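Local structure of kelch domain-containing protein (Colletotrichum graminicola M1.001, 5C92) at residues A[74-79]-A[420-425]; A[122-127]-A[181-186]; A[290-295]-A[312-317]; A[344-349]-A[368-373]. The protein probably oxidises alcohols with a single copper ion held where a seven-bladed kelch-type beta-propeller meets a C-terminal E-set domain. All coordinates share one frame; numbering follows the deposited sequence.

Interaction 1: residues A[74-79]-A[420-425]. With CU1 (copper (I) ion), chain D.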
# COMPACT_ATOMS: atom_id res chain seq x y z
N PRO A 74 -0.30 -12.88 -3.64
CA PRO A 74 -1.65 -12.59 -4.03
C PRO A 74 -1.84 -11.16 -4.47
O PRO A 74 -0.96 -10.32 -4.27
CB PRO A 74 -2.41 -12.79 -2.73
CG PRO A 74 -1.48 -12.21 -1.72
CD PRO A 74 -0.08 -12.49 -2.24
N GLY A 75 -3.04 -10.88 -4.95
CA GLY A 75 -3.61 -9.52 -4.93
C GLY A 75 -4.15 -9.21 -3.53
O GLY A 75 -4.57 -10.14 -2.85
N THR A 76 -4.09 -7.96 -3.09
CA THR A 76 -4.73 -7.52 -1.83
C THR A 76 -5.45 -6.22 -2.03
O THR A 76 -4.98 -5.32 -2.74
CB THR A 76 -3.69 -7.26 -0.70
OG1 THR A 76 -2.80 -6.21 -1.10
CG2 THR A 76 -2.84 -8.48 -0.45
N SER A 77 -6.60 -6.10 -1.38
CA SER A 77 -7.34 -4.84 -1.31
C SER A 77 -8.22 -4.83 -0.05
O SER A 77 -8.65 -5.87 0.47
CB SER A 77 -8.22 -4.66 -2.56
OG SER A 77 -7.47 -4.49 -3.74
N LEU A 78 -8.43 -3.65 0.50
CA LEU A 78 -9.42 -3.51 1.54
C LEU A 78 -10.71 -2.94 0.96
O LEU A 78 -10.72 -1.90 0.26
CB LEU A 78 -8.87 -2.62 2.63
CG LEU A 78 -8.04 -3.35 3.66
CD1 LEU A 78 -6.64 -3.59 3.15
CD2 LEU A 78 -8.01 -2.62 4.98
N ASP A 79 -11.82 -3.61 1.26
CA ASP A 79 -13.10 -3.21 0.72
C ASP A 79 -13.74 -2.14 1.56
O ASP A 79 -13.11 -1.60 2.48
CB ASP A 79 -14.00 -4.40 0.59
CG ASP A 79 -14.68 -4.79 1.87
OD1 ASP A 79 -14.48 -4.14 2.94
OD2 ASP A 79 -15.44 -5.78 1.78
N ALA A 420 -2.47 -2.25 2.86
CA ALA A 420 -1.80 -3.55 2.97
C ALA A 420 -0.79 -3.65 1.85
O ALA A 420 -0.95 -2.98 0.81
CB ALA A 420 -2.80 -4.67 2.81
N THR A 421 0.22 -4.48 2.01
CA THR A 421 1.24 -4.53 0.96
C THR A 421 1.94 -5.86 0.92
O THR A 421 2.04 -6.58 1.95
CB THR A 421 2.28 -3.36 1.06
OG1 THR A 421 3.13 -3.34 -0.10
CG2 THR A 421 3.16 -3.51 2.25
N THR A 422 2.30 -6.23 -0.31
CA THR A 422 3.19 -7.37 -0.59
C THR A 422 3.79 -7.14 -1.99
O THR A 422 3.15 -6.51 -2.86
CB THR A 422 2.47 -8.74 -0.44
OG1 THR A 422 3.42 -9.81 -0.50
CG2 THR A 422 1.43 -8.98 -1.51
N HIS A 423 5.07 -7.48 -2.12
CA HIS A 423 5.76 -7.48 -3.42
C HIS A 423 5.84 -6.10 -4.05
O HIS A 423 5.81 -6.00 -5.26
CB HIS A 423 5.05 -8.43 -4.41
CG HIS A 423 5.29 -9.87 -4.11
ND1 HIS A 423 4.65 -10.53 -3.08
CD2 HIS A 423 6.15 -10.76 -4.64
CE1 HIS A 423 5.07 -11.78 -3.03
NE2 HIS A 423 6.00 -11.93 -3.95
N THR A 424 5.93 -5.07 -3.21
CA THR A 424 5.99 -3.68 -3.56
C THR A 424 4.64 -3.06 -3.91
O THR A 424 4.60 -1.89 -4.21
CB THR A 424 6.98 -3.29 -4.73
OG1 THR A 424 6.48 -3.71 -6.02
CG2 THR A 424 8.39 -3.84 -4.45
N VAL A 425 3.57 -3.85 -3.95
CA VAL A 425 2.27 -3.37 -4.42
C VAL A 425 1.42 -2.95 -3.22
O VAL A 425 1.24 -3.73 -2.26
CB VAL A 425 1.59 -4.47 -5.23
CG1 VAL A 425 0.19 -4.05 -5.71
CG2 VAL A 425 2.47 -4.78 -6.41
CU CU1 D . 7.29 -13.57 -4.44
O HOH W 1 -0.30 -6.00 -2.39
O HOH W 2 -3.05 -3.54 -0.93
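P74 and T422 meet where a hairpin of the E-set domain reaches into the centre of the propeller, a feature of the galactose oxidase fold. The T422 methyl CG2 comes to 3.9 Å from P74 CD, and farther down the antiparallel strands L78 CD1 rests 4.0 Å from A420 CB. No direct hydrogen bond joins 74-79 to 420-425; two waters bridge the strands at T76. With chi1 at 61°, T76 OG1 sits between its own backbone N and carbonyl carbon and lies 2.8 Å from water 1, which in turn donates to V425 O. The same hydroxyl is 2.7 Å from water 2, and that water lies 2.8 Å from A420 O, to which it can donate.

Beyond this shell, A420, T421 and T422 lie against strand 18-21, while strand 84-87 flanks 75-78. The T422-V425 type I' turn carries H423 to the copper, which Y120 and H335 also bind. T422 OG1 has a second partner in V17 O and so ties the imidazole to the propeller: H423 ND1 donates to T422 OG1 at 2.9 Å, tilted 20° from the ring plane, while H423 NE2 binds copper at 2.1 Å.

Interaction 2: residues A[122-127]-A[181-186]. With NAG (2-acetamido-2-deoxy-beta-D-glucopyranose), chain C.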
# COMPACT_ATOMS: atom_id res chain seq x y z
N SER A 122 -2.13 -7.26 -9.47
CA SER A 122 -2.50 -6.18 -8.60
C SER A 122 -4.01 -6.10 -8.54
O SER A 122 -4.70 -6.40 -9.51
CB SER A 122 -1.94 -4.85 -9.10
OG SER A 122 -0.52 -4.87 -9.07
N SER A 123 -4.50 -5.72 -7.37
CA SER A 123 -5.89 -5.65 -7.03
C SER A 123 -6.11 -4.28 -6.46
O SER A 123 -5.24 -3.76 -5.71
CB SER A 123 -6.17 -6.70 -5.95
OG SER A 123 -7.47 -6.60 -5.48
N CYS A 124 -7.21 -3.64 -6.87
CA CYS A 124 -7.59 -2.38 -6.26
C CYS A 124 -9.10 -2.22 -6.06
O CYS A 124 -9.90 -2.84 -6.76
CB CYS A 124 -7.01 -1.16 -7.03
SG CYS A 124 -7.67 -0.99 -8.71
N THR A 125 -9.43 -1.47 -5.03
CA THR A 125 -10.79 -1.13 -4.70
C THR A 125 -11.17 0.14 -5.48
O THR A 125 -10.45 1.16 -5.40
CB THR A 125 -10.94 -0.87 -3.18
OG1 THR A 125 -10.55 -2.04 -2.48
CG2 THR A 125 -12.39 -0.50 -2.83
N THR A 126 -12.21 0.02 -6.31
CA THR A 126 -12.65 1.09 -7.23
C THR A 126 -13.58 2.02 -6.52
O THR A 126 -13.94 1.75 -5.36
CB THR A 126 -13.42 0.53 -8.44
OG1 THR A 126 -14.72 0.04 -8.03
CG2 THR A 126 -12.62 -0.57 -9.09
N SER A 127 -13.87 3.17 -7.15
CA SER A 127 -14.78 4.17 -6.60
C SER A 127 -16.19 3.63 -6.30
O SER A 127 -16.92 4.28 -5.55
CB SER A 127 -14.92 5.37 -7.56
OG SER A 127 -15.46 4.93 -8.79
N LEU A 181 -1.62 0.16 -10.01
CA LEU A 181 -3.03 0.47 -10.17
C LEU A 181 -3.51 1.55 -9.21
O LEU A 181 -3.31 1.47 -8.01
CB LEU A 181 -3.87 -0.78 -9.96
CG LEU A 181 -3.62 -1.92 -10.92
CD1 LEU A 181 -4.59 -3.03 -10.57
CD2 LEU A 181 -3.79 -1.51 -12.39
N TRP A 182 -4.12 2.59 -9.76
CA TRP A 182 -4.63 3.69 -8.97
C TRP A 182 -6.07 4.00 -9.37
O TRP A 182 -6.34 4.54 -10.44
CB TRP A 182 -3.75 4.91 -9.11
CG TRP A 182 -2.47 4.75 -8.41
CD1 TRP A 182 -1.26 4.45 -8.98
CD2 TRP A 182 -2.29 4.70 -7.02
NE1 TRP A 182 -0.31 4.25 -8.01
CE2 TRP A 182 -0.91 4.34 -6.79
CE3 TRP A 182 -3.16 4.77 -5.93
CZ2 TRP A 182 -0.37 4.20 -5.51
CZ3 TRP A 182 -2.62 4.53 -4.63
CH2 TRP A 182 -1.23 4.25 -4.45
N SER A 183 -6.97 3.66 -8.48
CA SER A 183 -8.38 3.92 -8.69
C SER A 183 -8.67 5.42 -8.78
O SER A 183 -8.08 6.28 -8.07
CB SER A 183 -9.17 3.27 -7.54
OG SER A 183 -9.17 1.88 -7.72
N TRP A 184 -9.54 5.78 -9.71
CA TRP A 184 -9.85 7.19 -9.84
C TRP A 184 -11.36 7.38 -10.18
O TRP A 184 -12.19 6.48 -9.88
CB TRP A 184 -8.86 7.80 -10.85
CG TRP A 184 -8.77 9.30 -10.95
CD1 TRP A 184 -8.94 10.05 -12.11
CD2 TRP A 184 -8.39 10.24 -9.93
NE1 TRP A 184 -8.68 11.37 -11.86
CE2 TRP A 184 -8.40 11.54 -10.53
CE3 TRP A 184 -8.08 10.14 -8.58
CZ2 TRP A 184 -8.12 12.69 -9.83
CZ3 TRP A 184 -7.81 11.29 -7.89
CH2 TRP A 184 -7.80 12.56 -8.52
N LYS A 185 -11.70 8.54 -10.74
CA LYS A 185 -13.09 9.01 -10.85
C LYS A 185 -13.92 8.07 -11.71
O LYS A 185 -13.41 7.37 -12.61
CB LYS A 185 -13.15 10.44 -11.41
CG LYS A 185 -12.51 11.52 -10.56
CD LYS A 185 -12.43 12.88 -11.25
CE LYS A 185 -11.98 13.96 -10.28
NZ LYS A 185 -11.24 15.03 -11.00
N ASN A 186 -15.18 7.91 -11.33
CA ASN A 186 -16.14 7.20 -12.17
C ASN A 186 -15.70 5.78 -12.53
O ASN A 186 -15.86 5.33 -13.66
CB ASN A 186 -16.40 8.08 -13.42
CG ASN A 186 -17.59 7.62 -14.25
OD1 ASN A 186 -18.53 7.00 -13.75
ND2 ASN A 186 -17.54 7.91 -15.53
C1 NAG C . -18.56 7.53 -16.45
C2 NAG C . -18.99 8.85 -17.09
C3 NAG C . -19.87 8.56 -18.31
C4 NAG C . -19.47 7.35 -19.16
C5 NAG C . -18.93 6.17 -18.38
C6 NAG C . -18.25 5.19 -19.34
C7 NAG C . -19.33 10.85 -15.64
C8 NAG C . -20.16 11.46 -14.54
N2 NAG C . -19.68 9.62 -16.05
O3 NAG C . -19.80 9.68 -19.20
O4 NAG C . -20.58 6.85 -19.90
O5 NAG C . -17.99 6.66 -17.42
O6 NAG C . -18.41 3.85 -18.87
O7 NAG C . -18.39 11.46 -16.11
O HOH W 3 -12.49 3.79 -9.53
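S183 OG makes a direct hydrogen bond across the contact, donating to T125 O at 2.7 Å, and it does so from an unusual side: the hydroxyl stands 56° above the carbonyl plane, away from the usual lone-pair direction. Strands 122-125 and 181-183 run nearly parallel, 9° apart, yet are not paired as a sheet. Each is an end strand of its own four-stranded propeller blade, and side chains fill the gap between the two blades. L181 buries more surface here than any other residue, its CD1 lying 3.5 Å from S122 CB. C124 SG, placed between its own backbone N and carbonyl carbon by a chi1 of 65°, lies 4.0 Å from L181 CB and also near the S183 hydroxyl. S122 OG is engaged by A179 O.

Past the strand ends a water continues the link, accepting from S127 N at 2.8 Å and donating to W184 O at 2.7 Å. S127 OG bonds to G187 N, next to the glycosylated N186, whose ND2 carries the N-acetylglucosamine; the sugar is hydrogen-bonded to D202 and K204 as well. The polar ties are thus few, made through a serine hydroxyl and a bridging water, so these two segments meet through side chains and solvent, without backbone pairing.

Interaction 3: residues A[290-295]-A[312-317]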
# COMPACT_ATOMS: atom_id res chain seq x y z
N LYS A 290 4.79 13.78 3.28
CA LYS A 290 6.06 13.20 2.93
C LYS A 290 5.96 11.70 2.61
O LYS A 290 4.98 11.04 2.94
CB LYS A 290 7.10 13.46 4.00
CG LYS A 290 7.39 14.97 4.13
CD LYS A 290 8.61 15.14 5.00
CE LYS A 290 8.98 16.57 5.31
NZ LYS A 290 7.91 17.06 6.19
N ILE A 291 6.95 11.22 1.85
CA ILE A 291 7.01 9.82 1.45
C ILE A 291 8.33 9.23 1.88
O ILE A 291 9.38 9.81 1.66
CB ILE A 291 6.89 9.71 -0.05
CG1 ILE A 291 5.54 10.34 -0.44
CG2 ILE A 291 7.00 8.24 -0.51
CD1 ILE A 291 5.48 10.67 -1.89
N TRP A 292 8.26 8.07 2.50
CA TRP A 292 9.47 7.41 2.97
C TRP A 292 9.73 6.22 2.04
O TRP A 292 8.82 5.48 1.71
CB TRP A 292 9.28 6.95 4.40
CG TRP A 292 10.53 6.45 5.05
CD1 TRP A 292 11.67 7.14 5.25
CD2 TRP A 292 10.69 5.19 5.69
NE1 TRP A 292 12.53 6.41 6.03
CE2 TRP A 292 11.94 5.20 6.30
CE3 TRP A 292 9.85 4.10 5.89
CZ2 TRP A 292 12.38 4.16 7.08
CZ3 TRP A 292 10.33 3.05 6.58
CH2 TRP A 292 11.55 3.10 7.21
N VAL A 293 10.95 6.13 1.52
CA VAL A 293 11.30 5.07 0.58
C VAL A 293 12.40 4.23 1.23
O VAL A 293 13.46 4.74 1.57
CB VAL A 293 11.81 5.60 -0.77
CG1 VAL A 293 12.02 4.44 -1.73
CG2 VAL A 293 10.80 6.54 -1.39
N VAL A 294 12.10 2.97 1.46
CA VAL A 294 12.99 2.12 2.27
C VAL A 294 13.31 0.82 1.56
O VAL A 294 12.42 0.19 0.93
CB VAL A 294 12.34 1.81 3.62
CG1 VAL A 294 10.97 1.17 3.47
CG2 VAL A 294 13.24 0.96 4.49
N GLY A 295 14.57 0.41 1.67
CA GLY A 295 14.97 -0.90 1.16
C GLY A 295 15.33 -0.88 -0.28
O GLY A 295 15.60 0.21 -0.90
N PRO A 312 17.49 4.56 3.93
CA PRO A 312 16.27 5.03 3.35
C PRO A 312 16.30 6.51 3.06
O PRO A 312 17.16 7.21 3.61
CB PRO A 312 15.23 4.78 4.44
CG PRO A 312 15.86 3.84 5.40
CD PRO A 312 17.30 4.19 5.34
N GLU A 313 15.30 6.96 2.29
CA GLU A 313 15.18 8.41 1.95
C GLU A 313 13.76 8.94 2.17
O GLU A 313 12.76 8.29 1.90
CB GLU A 313 15.59 8.66 0.52
CG GLU A 313 17.07 8.44 0.26
CD GLU A 313 17.44 8.54 -1.22
OE1 GLU A 313 17.36 7.50 -1.95
OE2 GLU A 313 17.72 9.71 -1.63
N LEU A 314 13.69 10.14 2.71
CA LEU A 314 12.46 10.82 2.91
C LEU A 314 12.33 11.79 1.75
O LEU A 314 13.14 12.66 1.59
CB LEU A 314 12.57 11.57 4.24
CG LEU A 314 11.39 12.26 4.88
CD1 LEU A 314 10.25 11.29 5.06
CD2 LEU A 314 11.84 12.80 6.23
N PHE A 315 11.25 11.69 1.00
CA PHE A 315 11.01 12.61 -0.05
C PHE A 315 9.96 13.61 0.41
O PHE A 315 8.89 13.18 0.89
CB PHE A 315 10.47 11.87 -1.24
CG PHE A 315 10.12 12.79 -2.40
CD1 PHE A 315 11.12 13.42 -3.14
CD2 PHE A 315 8.80 13.04 -2.71
CE1 PHE A 315 10.79 14.25 -4.22
CE2 PHE A 315 8.46 13.88 -3.76
CZ PHE A 315 9.45 14.49 -4.52
N ASP A 316 10.21 14.90 0.21
CA ASP A 316 9.17 15.95 0.47
C ASP A 316 8.63 16.56 -0.85
O ASP A 316 9.33 17.28 -1.53
CB ASP A 316 9.76 17.05 1.33
CG ASP A 316 8.70 18.11 1.75
OD1 ASP A 316 7.52 17.98 1.39
OD2 ASP A 316 9.07 19.07 2.43
N PRO A 317 7.39 16.26 -1.21
CA PRO A 317 6.87 16.81 -2.45
C PRO A 317 6.82 18.35 -2.47
O PRO A 317 6.84 18.93 -3.54
CB PRO A 317 5.46 16.21 -2.56
CG PRO A 317 5.47 15.01 -1.67
CD PRO A 317 6.46 15.31 -0.57
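The W292 indole and the P312 ring lie side by side, P312 CB reaching W292 NE1 obliquely at 3.5 Å. V294 CB covers one face of the indole, 3.8 Å above the plane and offset toward the rim, W368 of the neighbouring blade stacks on the ring, and T325 OG1 is the hydrogen-bond partner of NE1. On the opposite side of the sheet the F315 ring is met at its edge, near its plane, by I291 CD1, 4.2 Å from F315 CD2. F237 stacks on F315, and F322 meets it at an angle.

These rings flank a regular antiparallel ladder between the two middle strands of a propeller blade. I291 and F315 exchange two backbone bonds, as do V293 and E313, with W292 and L314 as the non-hydrogen-bonded pair between them. At the ladder's end the K290 chain crosses L314 at a slant, K290 CD to L314 CG 4.0 Å, and bends at chi4 (68°). Its NZ stays 4.4 Å from D316 OD2, beyond a salt bridge, and pairs with D288, while D316 OD1 takes A318 N. The buried E313 carboxylate pairs with R278 and also accepts from K275 N and Y276 N.

The backbone bonds thus set the register, whereas K290 and D316 probably still attract each other, although each has a closer partner elsewhere.

Interaction 4: residues A[344-349]-A[368-373]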
# COMPACT_ATOMS: atom_id res chain seq x y z
N ALA A 344 1.53 6.85 13.37
CA ALA A 344 2.39 7.63 12.46
C ALA A 344 3.84 7.14 12.40
O ALA A 344 4.68 7.84 11.82
CB ALA A 344 2.36 9.13 12.86
N THR A 345 4.16 6.01 13.05
CA THR A 345 5.40 5.31 12.80
C THR A 345 5.22 4.41 11.59
O THR A 345 4.13 4.31 11.03
CB THR A 345 5.88 4.45 13.99
OG1 THR A 345 4.96 3.39 14.24
CG2 THR A 345 6.03 5.30 15.26
N ILE A 346 6.32 3.79 11.15
CA ILE A 346 6.33 3.01 9.92
C ILE A 346 7.07 1.69 10.10
O ILE A 346 8.23 1.64 10.46
CB ILE A 346 6.94 3.75 8.71
CG1 ILE A 346 6.30 5.12 8.48
CG2 ILE A 346 6.75 2.91 7.45
CD1 ILE A 346 6.99 5.95 7.38
N TRP A 347 6.32 0.63 9.88
CA TRP A 347 6.85 -0.72 9.86
C TRP A 347 7.78 -0.86 8.68
O TRP A 347 7.41 -0.47 7.57
CB TRP A 347 5.72 -1.73 9.73
CG TRP A 347 6.15 -3.09 9.21
CD1 TRP A 347 5.90 -3.60 7.97
CD2 TRP A 347 6.93 -4.05 9.89
NE1 TRP A 347 6.44 -4.84 7.85
CE2 TRP A 347 7.08 -5.14 9.03
CE3 TRP A 347 7.43 -4.14 11.18
CZ2 TRP A 347 7.76 -6.28 9.40
CZ3 TRP A 347 8.13 -5.27 11.53
CH2 TRP A 347 8.30 -6.31 10.66
N SER A 348 8.92 -1.51 8.91
CA SER A 348 9.78 -2.01 7.82
C SER A 348 10.32 -3.38 8.23
O SER A 348 10.95 -3.50 9.28
CB SER A 348 10.93 -1.00 7.60
OG SER A 348 11.92 -1.50 6.74
N GLY A 349 10.19 -4.39 7.38
CA GLY A 349 10.82 -5.63 7.70
C GLY A 349 10.70 -6.66 6.61
O GLY A 349 10.29 -6.36 5.47
N TRP A 368 9.93 2.64 12.31
CA TRP A 368 10.68 3.86 12.19
C TRP A 368 9.79 5.04 12.56
O TRP A 368 8.64 5.19 12.07
CB TRP A 368 11.22 4.02 10.76
CG TRP A 368 12.02 5.22 10.54
CD1 TRP A 368 13.23 5.49 11.11
CD2 TRP A 368 11.65 6.39 9.81
NE1 TRP A 368 13.66 6.72 10.72
CE2 TRP A 368 12.71 7.30 9.92
CE3 TRP A 368 10.54 6.72 9.00
CZ2 TRP A 368 12.71 8.53 9.29
CZ3 TRP A 368 10.54 7.93 8.37
CH2 TRP A 368 11.61 8.84 8.54
N SER A 369 10.28 5.79 13.52
CA SER A 369 9.63 7.04 13.97
C SER A 369 10.14 8.22 13.17
O SER A 369 11.30 8.52 13.25
CB SER A 369 9.99 7.30 15.45
OG SER A 369 9.38 6.34 16.27
N PRO A 370 9.28 8.86 12.34
CA PRO A 370 9.81 9.95 11.51
C PRO A 370 10.15 11.23 12.34
O PRO A 370 9.73 11.34 13.50
CB PRO A 370 8.65 10.26 10.54
CG PRO A 370 7.84 9.02 10.51
CD PRO A 370 7.94 8.45 11.92
N PRO A 371 10.86 12.22 11.72
CA PRO A 371 11.21 13.51 12.38
C PRO A 371 10.04 14.21 13.07
O PRO A 371 10.18 14.69 14.19
CB PRO A 371 11.78 14.37 11.23
CG PRO A 371 12.28 13.35 10.25
CD PRO A 371 11.34 12.18 10.33
N TYR A 372 8.85 14.12 12.50
CA TYR A 372 7.72 14.81 13.09
C TYR A 372 7.33 14.30 14.49
O TYR A 372 6.51 14.92 15.16
CB TYR A 372 6.50 14.85 12.17
CG TYR A 372 5.97 13.52 11.64
CD1 TYR A 372 5.82 12.39 12.47
CD2 TYR A 372 5.54 13.42 10.33
CE1 TYR A 372 5.25 11.21 11.98
CE2 TYR A 372 5.01 12.24 9.82
CZ TYR A 372 4.88 11.12 10.65
OH TYR A 372 4.43 9.94 10.12
N LEU A 373 7.89 13.18 14.94
CA LEU A 373 7.62 12.70 16.29
C LEU A 373 8.62 13.25 17.33
O LEU A 373 8.55 12.90 18.52
CB LEU A 373 7.60 11.17 16.33
CG LEU A 373 6.43 10.50 15.59
CD1 LEU A 373 6.38 9.00 15.83
CD2 LEU A 373 5.14 11.10 16.04
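Y372 turns back onto the loop before strand 346-350, its OH donating to A344 O at 2.7 Å in the carbonyl plane, on a lone pair. The chi1 of 56° places the Y372 ring between its own backbone N and carbonyl carbon, folding the phenol back over P370, whose CB lies 3.8 Å above one ring face. A344 CB packs beside the phenol as well, 3.7 Å from Y372 CE1.

I346 and W368 form the antiparallel hydrogen-bonded pair that joins the strands. Their side chains lie next to each other and point the same way. With CG1 anti to the carbonyl carbon (chi1 -53°) and the chain extended beyond, I346 delivers CD1 to the edge of the indole, 4.0 Å from W368 CE3. P370 CA sits 3.6 Å above one face of that indole. Of the two backbone bonds, W368 N to I346 O is the straighter at 2.7 Å; I346 N to W368 O is bent and measures 2.9 Å.

T345 divides its branches: OG1 goes to D343, with a weak bond to an acetate probably from the crystallisation liquor, while CG2 meets L373 CD1 at 3.8 Å, the two side chains crossing at about a right angle.

Strand 364-369 lies between 346-350 and the N-terminal strand 5-11, so chain start and propeller end share one blade, a closure known from galactose oxidase. W6 meets W368 from strand 5-11, I346 and S348 touch W292 and V294 of strand 291-294, and strand 336-340 flanks 346-350 on its other side.

In the fold
Interactions 1 and 2 touch directly: S77 OG lies 2.7 Å from S123 OG, and L78 O 2.7 Å from T125 OG1, so three successive blades are linked beside the E-set hairpin. Only interaction 1 reaches the metal directly; in interaction 2 the S122 side chain remains about 13 Å from the copper. Interactions 3 and 4 join two other neighbouring blades through the tryptophan stack, W292 CE2 to W368 CE3 3.4 Å, and through V294 CG2 against S348 OG at 3.6 Å. Both lie away from the copper site, with centres about 20 Å from that of interaction 1. Interactions 2 and 4 sit on opposite sides of the chain's centre, about 27 Å apart between centres.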